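Local coordinates for manganese-containing pseudocatalase (PDB 2V8T), which breaks down hydrogen peroxide to water and dioxygen at a dimanganese centre carried by each subunit, at the interface of chains A and B and the interface of chains A and C. Numbering follows the deposited sequence. Chains: chain A/B/C, Manganese-containing pseudocatalase.

Contact 1: the interface of chains A and B. Residues chain A 4; chain B 44, 47-48, 60, 64, 67-68, 241.
A:Arg4 reaches chain B fully stretched: CG stands opposite the backbone N (chi1 -174°) and the chain runs straight on to NE, which carries the guanidinium to B:Ser47. The serine meets it with OG swung between its own N and carbonyl carbon (chi1 77°). The grip is end-on and nearly in the guanidinium plane, with both terminal nitrogens donating to one oxygen: NH2 lies 2.9 Å and NH1 3.0 Å from B:Ser47 OG. That hydroxyl in turn donates to the carbonyl O of B:Met44, at 2.7 Å from OG, one turn back in its helix, so its hydrogen is engaged and its oxygen is turned to the arginine. NH1 adds a weak bond to B:Ala64 O (3.2 Å), an acceptor also used by the hydroxyl OG1 of B:Thr68, while B:Ala64 CB covers one guanidinium face. On the adjoining edge, water 1 bridges NE and NH2, sitting 2.9 Å from NE, and passes the link to the phenol of B:Tyr241. The phenol OH is 3.1 Å from NE but well out of the guanidinium plane, at best a poorly directed bond, since the N-H points to water 1; its ring is turned 81° to the guanidinium. B:Met44 SD and the edge of B:Phe48 line the tip. In the fold, strand 2-4 of chain A plugs its arginine between helices 36-49 and 57-85 of chain B, which also supply manganese ligands.

Contact 2: the interface of chains A and C. Residues chain A 139, 146, 149-150; chain C 33, 153, 156-157.
A:Leu146, A:Leu149 and A:His150 face C:Phe153 and C:Val156 from matching helices 144-166 of regular backbone, while A:Phe139 joins them from an extended loop (phi/psi -119/115°). These helices belong to the four-helix bundle of the manganese catalase family and carry the manganese ligands A:Glu155 and C:Glu155. C:Phe153 is the wedge: its CG lies opposite the backbone N (chi1 167°), which sends the ring out toward A:Phe139 and A:His150. Its CZ stands over the centre of the A:Phe139 ring, 3.7 Å from that ring's CZ, edge-to-face with the planes nearly perpendicular. CE1 presses on A:His150 CB at 3.6 Å, and CE2 comes in at the edge of the imidazole, in its plane. A:Phe139 CB covers one imidazole face near its centre. A leucine in place of A:Phe139 would probably deprive the C:Phe153 tip of its flat seat and leave that ring freer to tilt. A:Leu146 crosses C:Phe153 at about a right angle and slides antiparallel past C:Val156, its CD1 3.7 Å from both C:Phe153 CE1 and C:Val156 CG2, which A:Leu149 CD2 meets crosswise. Water 2 joins A:His150 NE2 (2.9 Å) to C:Arg33 NH2 (2.7 Å) at the guanidinium edge; the nearby positive charge would tend to favour a neutral imidazole.

Contact 3: the interface of chains A and B. Residues chain A 4, 30, 37, 74-75, 78; chain B 44-45, 48.
B:Phe48 presents one ring face to A:Glu75, whose CA stands over it 3.8 Å from the centroid, a CH-pi contact set toward the CZ side. The opposite face is covered from within chain B by the carbonyl O of B:Met44. At the edge, in the ring plane, A:Ile74 CD1 meets CE2 at 3.9 Å. A:Ala78 CB meets CD2 at 3.6 Å from above the rim, on the A:Glu75 side. A:Glu75 keeps its chain extended, CG opposite the backbone N (chi1 -177°), and this lays CB and CG along CE1, CG at 3.7 Å, while its carboxylate runs on nearly parallel to the ring, 18° between the planes. An alanine in place of B:Phe48 would probably open a gap beneath A:Glu75 and A:Ala78 and leave the A:Ile74 methyl without its aromatic edge. The second flat group, B:Tyr45, carries B:Phe48 CD2 over one face and has A:Leu30 CD2 at its edge, in plane, 3.9 Å from CE1. Its phenol end comes head-on toward chain A: OH lies 3.2 Å from A:Met37 SD, brought there by chi1 and chi2 (both -75°), and 3.4 Å from A:Leu30 CD1. In the fold, helix 36-49 of chain B packs against helix 57-85 of chain A, with helices 28-31 and 36-49 of A beside it. A:Ile74 follows the manganese ligand A:His73, and A:Met37 follows A:Glu36, so this contact probably lies close behind chain A's metal site.

Contact 4: the interface of chains A and B. Residues chain A 2, 44, 47-48, 64, 67, 241; chain B 4, 74.
B:Arg4 is sandwiched by chain A. A:Phe2 CZ lies 3.7 Å above one guanidinium face and A:Ala64 CB covers the other, both toward the rim. The phenylalanine runs beside the arginine in the same direction, its ring tilted 49° to the guanidinium and its CE2 3.6 Å from B:Arg4 CG. A chi1 of -64°, with CG opposite the carbonyl carbon, brings the ring alongside the aliphatic stem. At the edge, NH1 and NH2 both donate to A:Ser47 OG, NH2 at 2.9 Å. A:Tyr241 OH sits 3.1 Å from NE but above the plane, on the A:Ala64 side, so any hydrogen bond is poorly directed. NH1 also makes a weak bond to A:Ala64 O. Held from two faces and by A:Ser47 at its edge, the guanidinium probably has little room to rotate. Further out, A:Ser47 is oriented by its bond from OG to A:Met44 O (2.7 Å), and A:Met44 SD and A:Phe48 wall the tip; the far edge of A:Phe48 takes B:Ile74 CD1 in its ring plane. An antiparallel beta bridge sets A:Phe2 beside B:Arg4. In the fold, strands 2-4 therefore pair across the A-B interface, each sending its arginine between helices 36-49 and 57-85 of its neighbour.

Contact 1: the interface of chains A and B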
loop_
_atom_site.group_PDB
_atom_site.type_symbol
_atom_site.label_atom_id
_atom_site.label_comp_id
_atom_site.label_asym_id
_atom_site.label_seq_id
_atom_site.Cartn_x
_atom_site.Cartn_y
_atom_site.Cartn_z
ATOM N N ARG A 4 -30.574 10.629 -6.187
ATOM C CA ARG A 4 -29.895 10.457 -7.471
ATOM C C ARG A 4 -30.848 10.813 -8.626
ATOM O O ARG A 4 -32.034 10.473 -8.596
ATOM C CB ARG A 4 -29.426 9.021 -7.604
ATOM C CG ARG A 4 -28.580 8.740 -8.819
ATOM C CD ARG A 4 -28.054 7.318 -8.792
ATOM N NE ARG A 4 -27.164 7.059 -9.906
ATOM C CZ ARG A 4 -26.178 6.167 -9.859
ATOM N NH1 ARG A 4 -25.965 5.414 -8.804
ATOM N NH2 ARG A 4 -25.356 6.055 -10.914
ATOM N N MET B 44 -21.752 2.006 -6.529
ATOM C CA MET B 44 -21.641 3.215 -7.326
ATOM C C MET B 44 -20.932 2.917 -8.650
ATOM O O MET B 44 -21.420 3.263 -9.721
ATOM C CB MET B 44 -20.921 4.312 -6.550
ATOM C CG MET B 44 -21.027 5.647 -7.121
ATOM S SD MET B 44 -22.688 6.319 -7.287
ATOM C CE MET B 44 -23.030 6.628 -5.742
ATOM N N SER B 47 -22.876 0.777 -10.935
ATOM C CA SER B 47 -23.928 1.527 -11.592
ATOM C C SER B 47 -23.392 2.356 -12.734
ATOM O O SER B 47 -24.028 2.448 -13.805
ATOM C CB SER B 47 -24.727 2.381 -10.587
ATOM O OG SER B 47 -24.076 3.561 -10.170
ATOM N N PHE B 48 -22.226 2.992 -12.577
ATOM C CA PHE B 48 -21.629 3.746 -13.673
ATOM C C PHE B 48 -21.358 2.828 -14.854
ATOM O O PHE B 48 -21.607 3.151 -16.028
ATOM C CB PHE B 48 -20.329 4.413 -13.237
ATOM C CG PHE B 48 -20.440 5.415 -12.112
ATOM C CD1 PHE B 48 -21.634 6.038 -11.743
ATOM C CD2 PHE B 48 -19.275 5.744 -11.387
ATOM C CE1 PHE B 48 -21.678 6.969 -10.723
ATOM C CE2 PHE B 48 -19.324 6.718 -10.397
ATOM C CZ PHE B 48 -20.521 7.320 -10.064
ATOM N N TYR B 60 -30.482 -2.463 -13.137
ATOM C CA TYR B 60 -29.810 -1.158 -13.078
ATOM C C TYR B 60 -30.429 -0.287 -12.014
ATOM O O TYR B 60 -29.747 0.333 -11.183
ATOM C CB TYR B 60 -29.866 -0.497 -14.449
ATOM C CG TYR B 60 -29.292 0.902 -14.442
ATOM C CD1 TYR B 60 -27.959 1.143 -14.061
ATOM C CD2 TYR B 60 -30.061 1.985 -14.792
ATOM C CE1 TYR B 60 -27.470 2.433 -14.030
ATOM C CE2 TYR B 60 -29.555 3.273 -14.776
ATOM C CZ TYR B 60 -28.245 3.487 -14.415
ATOM O OH TYR B 60 -27.682 4.741 -14.429
ATOM N N ALA B 64 -28.245 1.155 -8.911
ATOM C CA ALA B 64 -28.113 2.591 -8.851
ATOM C C ALA B 64 -28.733 3.171 -7.565
ATOM O O ALA B 64 -28.227 4.126 -6.980
ATOM C CB ALA B 64 -28.706 3.218 -10.080
ATOM N N ALA B 67 -26.829 2.015 -4.296
ATOM C CA ALA B 67 -25.625 2.864 -4.195
ATOM C C ALA B 67 -25.958 4.188 -3.520
ATOM O O ALA B 67 -25.196 4.693 -2.688
ATOM C CB ALA B 67 -25.075 3.136 -5.594
ATOM N N THR B 68 -27.076 4.785 -3.909
ATOM C CA THR B 68 -27.472 6.081 -3.365
ATOM C C THR B 68 -27.795 5.976 -1.877
ATOM O O THR B 68 -27.430 6.850 -1.091
ATOM C CB THR B 68 -28.645 6.649 -4.171
ATOM O OG1 THR B 68 -28.303 6.642 -5.550
ATOM C CG2 THR B 68 -28.970 8.070 -3.747
ATOM N N TYR B 241 -35.544 5.497 -11.552
ATOM C CA TYR B 241 -35.400 4.191 -10.922
ATOM C C TYR B 241 -36.746 3.690 -10.373
ATOM O O TYR B 241 -36.847 3.190 -9.255
ATOM C CB TYR B 241 -34.302 4.165 -9.852
ATOM C CG TYR B 241 -33.068 4.890 -10.270
ATOM C CD1 TYR B 241 -32.388 4.535 -11.430
ATOM C CD2 TYR B 241 -32.596 6.009 -9.595
ATOM C CE1 TYR B 241 -31.281 5.235 -11.867
ATOM C CE2 TYR B 241 -31.506 6.725 -10.034
ATOM C CZ TYR B 241 -30.839 6.353 -11.169
ATOM O OH TYR B 241 -29.744 7.093 -11.571
HETATM O O HOH W 1 -26.866 7.891 -12.674
#

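Contact 2: the interface of chains A and C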
loop_
_atom_site.group_PDB
_atom_site.type_symbol
_atom_site.label_atom_id
_atom_site.label_comp_id
_atom_site.label_asym_id
_atom_site.label_seq_id
_atom_site.Cartn_x
_atom_site.Cartn_y
_atom_site.Cartn_z
ATOM N N PHE A 139 -7.952 14.887 3.421
ATOM C CA PHE A 139 -7.473 15.773 4.490
ATOM C C PHE A 139 -8.718 16.333 5.189
ATOM O O PHE A 139 -9.503 17.065 4.585
ATOM C CB PHE A 139 -6.650 16.921 3.873
ATOM C CG PHE A 139 -6.089 17.841 4.905
ATOM C CD1 PHE A 139 -4.924 17.491 5.562
ATOM C CD2 PHE A 139 -6.686 19.056 5.228
ATOM C CE1 PHE A 139 -4.380 18.328 6.538
ATOM C CE2 PHE A 139 -6.163 19.884 6.169
ATOM C CZ PHE A 139 -5.002 19.532 6.811
ATOM N N LEU A 146 -7.601 25.853 7.759
ATOM C CA LEU A 146 -6.618 24.879 7.227
ATOM C C LEU A 146 -7.268 24.016 6.132
ATOM O O LEU A 146 -6.667 23.783 5.081
ATOM C CB LEU A 146 -6.079 24.071 8.376
ATOM C CG LEU A 146 -4.952 23.064 8.017
ATOM C CD1 LEU A 146 -3.727 23.727 7.461
ATOM C CD2 LEU A 146 -4.627 22.258 9.268
ATOM N N LEU A 149 -7.827 26.178 2.963
ATOM C CA LEU A 149 -6.560 26.379 2.280
ATOM C C LEU A 149 -6.197 25.120 1.473
ATOM O O LEU A 149 -5.829 25.186 0.305
ATOM C CB LEU A 149 -5.482 26.738 3.316
ATOM C CG LEU A 149 -4.086 26.876 2.750
ATOM C CD1 LEU A 149 -3.953 27.992 1.717
ATOM C CD2 LEU A 149 -3.082 27.088 3.919
ATOM N N HIS A 150 -6.315 23.954 2.149
ATOM C CA HIS A 150 -6.097 22.708 1.451
ATOM C C HIS A 150 -7.003 22.590 0.227
ATOM O O HIS A 150 -6.544 22.156 -0.836
ATOM C CB HIS A 150 -6.429 21.537 2.429
ATOM C CG HIS A 150 -6.481 20.219 1.744
ATOM N ND1 HIS A 150 -7.652 19.736 1.187
ATOM C CD2 HIS A 150 -5.538 19.311 1.409
ATOM C CE1 HIS A 150 -7.366 18.578 0.568
ATOM N NE2 HIS A 150 -6.091 18.283 0.687
ATOM N N ARG C 33 2.202 11.558 7.163
ATOM C CA ARG C 33 1.972 12.358 5.976
ATOM C C ARG C 33 2.535 13.784 6.083
ATOM O O ARG C 33 3.049 14.297 5.084
ATOM C CB ARG C 33 0.448 12.462 5.802
ATOM C CG ARG C 33 0.050 13.362 4.691
ATOM C CD ARG C 33 -1.377 13.354 4.402
ATOM N NE ARG C 33 -1.623 14.268 3.244
ATOM C CZ ARG C 33 -2.766 14.623 2.722
ATOM N NH1 ARG C 33 -3.786 14.046 3.266
ATOM N NH2 ARG C 33 -2.853 15.588 1.780
ATOM N N PHE C 153 0.983 25.392 2.596
ATOM C CA PHE C 153 0.037 24.487 3.246
ATOM C C PHE C 153 0.754 23.398 4.048
ATOM O O PHE C 153 0.396 23.115 5.182
ATOM C CB PHE C 153 -0.896 23.876 2.171
ATOM C CG PHE C 153 -1.666 22.704 2.725
ATOM C CD1 PHE C 153 -2.716 22.901 3.651
ATOM C CD2 PHE C 153 -1.342 21.429 2.390
ATOM C CE1 PHE C 153 -3.366 21.863 4.236
ATOM C CE2 PHE C 153 -2.028 20.358 2.984
ATOM C CZ PHE C 153 -3.017 20.603 3.896
ATOM N N VAL C 156 2.024 24.570 7.435
ATOM C CA VAL C 156 1.022 24.812 8.479
ATOM C C VAL C 156 0.271 23.520 8.875
ATOM O O VAL C 156 -0.122 23.393 10.038
ATOM C CB VAL C 156 0.096 25.986 8.143
ATOM C CG1 VAL C 156 0.910 27.285 8.109
ATOM C CG2 VAL C 156 -0.705 25.807 6.869
ATOM N N ALA C 157 0.126 22.579 7.945
ATOM C CA ALA C 157 -0.418 21.257 8.325
ATOM C C ALA C 157 0.556 20.532 9.268
ATOM O O ALA C 157 0.162 19.973 10.288
ATOM C CB ALA C 157 -0.705 20.438 7.067
HETATM O O HOH W 2 -5.453 15.502 0.943
#

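Contact 3: the interface of chains A and B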
loop_
_atom_site.group_PDB
_atom_site.type_symbol
_atom_site.label_atom_id
_atom_site.label_comp_id
_atom_site.label_asym_id
_atom_site.label_seq_id
_atom_site.Cartn_x
_atom_site.Cartn_y
_atom_site.Cartn_z
ATOM N N ARG A 4 -30.574 10.629 -6.187
ATOM C CA ARG A 4 -29.895 10.457 -7.471
ATOM C C ARG A 4 -30.848 10.813 -8.626
ATOM O O ARG A 4 -32.034 10.473 -8.596
ATOM C CB ARG A 4 -29.426 9.021 -7.604
ATOM C CG ARG A 4 -28.580 8.740 -8.819
ATOM C CD ARG A 4 -28.054 7.318 -8.792
ATOM N NE ARG A 4 -27.164 7.059 -9.906
ATOM C CZ ARG A 4 -26.178 6.167 -9.859
ATOM N NH1 ARG A 4 -25.965 5.414 -8.804
ATOM N NH2 ARG A 4 -25.356 6.055 -10.914
ATOM N N LEU A 30 -9.909 10.418 -12.245
ATOM C CA LEU A 30 -10.933 9.704 -11.497
ATOM C C LEU A 30 -10.356 9.277 -10.131
ATOM O O LEU A 30 -10.767 9.743 -9.087
ATOM C CB LEU A 30 -11.482 8.535 -12.287
ATOM C CG LEU A 30 -12.603 7.753 -11.610
ATOM C CD1 LEU A 30 -13.746 8.668 -11.108
ATOM C CD2 LEU A 30 -13.141 6.702 -12.581
ATOM N N MET A 37 -12.358 11.529 -7.316
ATOM C CA MET A 37 -12.562 10.816 -6.054
ATOM C C MET A 37 -12.004 11.602 -4.879
ATOM O O MET A 37 -12.560 11.565 -3.788
ATOM C CB MET A 37 -11.937 9.421 -6.075
ATOM C CG MET A 37 -12.644 8.415 -6.855
ATOM S SD MET A 37 -14.164 7.827 -6.009
ATOM C CE MET A 37 -13.483 6.847 -4.665
ATOM N N ILE A 74 -17.394 12.342 -10.347
ATOM C CA ILE A 74 -16.892 10.974 -10.492
ATOM C C ILE A 74 -17.718 10.250 -11.534
ATOM O O ILE A 74 -17.201 9.459 -12.333
ATOM C CB ILE A 74 -16.747 10.176 -9.165
ATOM C CG1 ILE A 74 -18.039 9.921 -8.424
ATOM C CG2 ILE A 74 -15.709 10.830 -8.265
ATOM C CD1 ILE A 74 -17.928 8.780 -7.389
ATOM N N GLU A 75 -19.038 10.495 -11.543
ATOM C CA GLU A 75 -19.929 9.870 -12.527
ATOM C C GLU A 75 -19.527 10.257 -13.950
ATOM O O GLU A 75 -19.465 9.427 -14.852
ATOM C CB GLU A 75 -21.366 10.303 -12.190
ATOM C CG GLU A 75 -22.387 9.672 -13.090
ATOM C CD GLU A 75 -23.813 10.186 -12.858
ATOM O OE1 GLU A 75 -23.964 11.289 -12.212
ATOM O OE2 GLU A 75 -24.739 9.498 -13.339
ATOM N N ALA A 78 -16.117 8.723 -14.935
ATOM C CA ALA A 78 -16.298 7.320 -15.204
ATOM C C ALA A 78 -16.966 7.109 -16.574
ATOM O O ALA A 78 -16.596 6.199 -17.317
ATOM C CB ALA A 78 -17.086 6.655 -14.095
ATOM N N MET B 44 -21.752 2.006 -6.529
ATOM C CA MET B 44 -21.641 3.215 -7.326
ATOM C C MET B 44 -20.932 2.917 -8.650
ATOM O O MET B 44 -21.420 3.263 -9.721
ATOM C CB MET B 44 -20.921 4.312 -6.550
ATOM C CG MET B 44 -21.027 5.647 -7.121
ATOM S SD MET B 44 -22.688 6.319 -7.287
ATOM C CE MET B 44 -23.030 6.628 -5.742
ATOM N N TYR B 45 -19.746 2.295 -8.586
ATOM C CA TYR B 45 -19.021 2.021 -9.813
ATOM C C TYR B 45 -19.744 0.990 -10.672
ATOM O O TYR B 45 -19.771 1.135 -11.893
ATOM C CB TYR B 45 -17.558 1.619 -9.526
ATOM C CG TYR B 45 -16.691 2.844 -9.288
ATOM C CD1 TYR B 45 -15.999 3.405 -10.328
ATOM C CD2 TYR B 45 -16.685 3.503 -8.063
ATOM C CE1 TYR B 45 -15.261 4.552 -10.135
ATOM C CE2 TYR B 45 -15.982 4.663 -7.856
ATOM C CZ TYR B 45 -15.264 5.173 -8.919
ATOM O OH TYR B 45 -14.506 6.309 -8.755
ATOM N N PHE B 48 -22.226 2.992 -12.577
ATOM C CA PHE B 48 -21.629 3.746 -13.673
ATOM C C PHE B 48 -21.358 2.828 -14.854
ATOM O O PHE B 48 -21.607 3.151 -16.028
ATOM C CB PHE B 48 -20.329 4.413 -13.237
ATOM C CG PHE B 48 -20.440 5.415 -12.112
ATOM C CD1 PHE B 48 -21.634 6.038 -11.743
ATOM C CD2 PHE B 48 -19.275 5.744 -11.387
ATOM C CE1 PHE B 48 -21.678 6.969 -10.723
ATOM C CE2 PHE B 48 -19.324 6.718 -10.397
ATOM C CZ PHE B 48 -20.521 7.320 -10.064
#

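Contact 4: the interface of chains A and B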
loop_
_atom_site.group_PDB
_atom_site.type_symbol
_atom_site.label_atom_id
_atom_site.label_comp_id
_atom_site.label_asym_id
_atom_site.label_seq_id
_atom_site.Cartn_x
_atom_site.Cartn_y
_atom_site.Cartn_z
ATOM N N PHE A 2 -28.916 11.401 0.526
ATOM C CA PHE A 2 -28.720 11.782 -0.849
ATOM C C PHE A 2 -29.797 11.213 -1.751
ATOM O O PHE A 2 -30.409 10.172 -1.440
ATOM C CB PHE A 2 -27.329 11.304 -1.342
ATOM C CG PHE A 2 -26.208 11.982 -0.599
ATOM C CD1 PHE A 2 -25.798 11.553 0.656
ATOM C CD2 PHE A 2 -25.607 13.139 -1.144
ATOM C CE1 PHE A 2 -24.799 12.248 1.357
ATOM C CE2 PHE A 2 -24.608 13.804 -0.480
ATOM C CZ PHE A 2 -24.225 13.360 0.784
ATOM N N MET A 44 -16.691 15.586 1.166
ATOM C CA MET A 44 -17.696 14.776 1.835
ATOM C C MET A 44 -17.325 14.610 3.297
ATOM O O MET A 44 -18.132 14.873 4.202
ATOM C CB MET A 44 -17.847 13.445 1.154
ATOM C CG MET A 44 -19.023 12.707 1.524
ATOM S SD MET A 44 -20.606 13.494 1.142
ATOM C CE MET A 44 -20.618 13.377 -0.318
ATOM N N SER A 47 -17.466 17.724 5.294
ATOM C CA SER A 47 -18.826 18.092 5.605
ATOM C C SER A 47 -19.373 17.260 6.761
ATOM O O SER A 47 -20.066 17.792 7.645
ATOM C CB SER A 47 -19.722 18.023 4.376
ATOM O OG SER A 47 -20.118 16.722 3.974
ATOM N N PHE A 48 -19.075 15.963 6.798
ATOM C CA PHE A 48 -19.514 15.135 7.925
ATOM C C PHE A 48 -18.918 15.667 9.231
ATOM O O PHE A 48 -19.586 15.756 10.269
ATOM C CB PHE A 48 -19.099 13.674 7.733
ATOM C CG PHE A 48 -19.638 12.991 6.489
ATOM C CD1 PHE A 48 -20.764 13.436 5.814
ATOM C CD2 PHE A 48 -19.004 11.834 6.047
ATOM C CE1 PHE A 48 -21.243 12.748 4.714
ATOM C CE2 PHE A 48 -19.500 11.142 4.946
ATOM C CZ PHE A 48 -20.605 11.597 4.284
ATOM N N ALA A 64 -20.590 21.289 1.981
ATOM C CA ALA A 64 -21.554 20.233 1.831
ATOM C C ALA A 64 -22.103 20.181 0.401
ATOM O O ALA A 64 -22.355 19.099 -0.153
ATOM C CB ALA A 64 -22.682 20.375 2.840
ATOM N N ALA A 67 -19.363 19.141 -2.211
ATOM C CA ALA A 67 -19.202 17.697 -2.125
ATOM C C ALA A 67 -20.235 16.992 -3.019
ATOM O O ALA A 67 -19.947 16.006 -3.698
ATOM C CB ALA A 67 -19.377 17.221 -0.694
ATOM N N TYR A 241 -29.044 24.234 2.261
ATOM C CA TYR A 241 -27.885 24.950 1.752
ATOM C C TYR A 241 -28.271 26.191 0.970
ATOM O O TYR A 241 -27.753 26.482 -0.101
ATOM C CB TYR A 241 -26.919 24.037 0.938
ATOM C CG TYR A 241 -26.716 22.696 1.585
ATOM C CD1 TYR A 241 -26.336 22.542 2.920
ATOM C CD2 TYR A 241 -27.022 21.536 0.897
ATOM C CE1 TYR A 241 -26.236 21.294 3.521
ATOM C CE2 TYR A 241 -26.925 20.285 1.492
ATOM C CZ TYR A 241 -26.548 20.167 2.822
ATOM O OH TYR A 241 -26.466 18.901 3.370
ATOM N N ARG B 4 -28.516 16.459 -2.230
ATOM C CA ARG B 4 -28.256 16.206 -0.819
ATOM C C ARG B 4 -29.384 16.808 0.026
ATOM O O ARG B 4 -29.826 17.922 -0.237
ATOM C CB ARG B 4 -26.898 16.796 -0.425
ATOM C CG ARG B 4 -26.466 16.500 1.000
ATOM C CD ARG B 4 -25.047 17.028 1.215
ATOM N NE ARG B 4 -24.576 16.648 2.535
ATOM C CZ ARG B 4 -23.291 16.519 2.846
ATOM N NH1 ARG B 4 -22.338 16.757 1.955
ATOM N NH2 ARG B 4 -22.942 16.088 4.049
ATOM N N ILE B 74 -22.502 5.958 4.738
ATOM C CA ILE B 74 -21.190 6.504 5.147
ATOM C C ILE B 74 -21.400 7.728 6.036
ATOM O O ILE B 74 -20.693 7.930 7.016
ATOM C CB ILE B 74 -20.204 6.776 3.984
ATOM C CG1 ILE B 74 -20.634 7.834 2.990
ATOM C CG2 ILE B 74 -19.817 5.477 3.281
ATOM C CD1 ILE B 74 -19.474 8.381 2.146
#

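Contacts 1, 3 and 4 belong to one two-fold A-B interface. Contacts 1 and 3 have C-alpha centres about 9 Å apart and share A:Arg4, B:Met44 and B:Phe48; contact 4 lies about 17 Å from contact 1 and repeats its arginine site with the chains exchanged. Strand 2-4 and helices 36-49 and 57-85 recur throughout. Contact 2 uses helix 144-166 against chain C, with its centre about 33 Å from contact 1 and 20 Å from contact 4. Chain A thus meets two neighbours through different elements, which fits growth into the deposited six-chain assembly, probably the working hexamer.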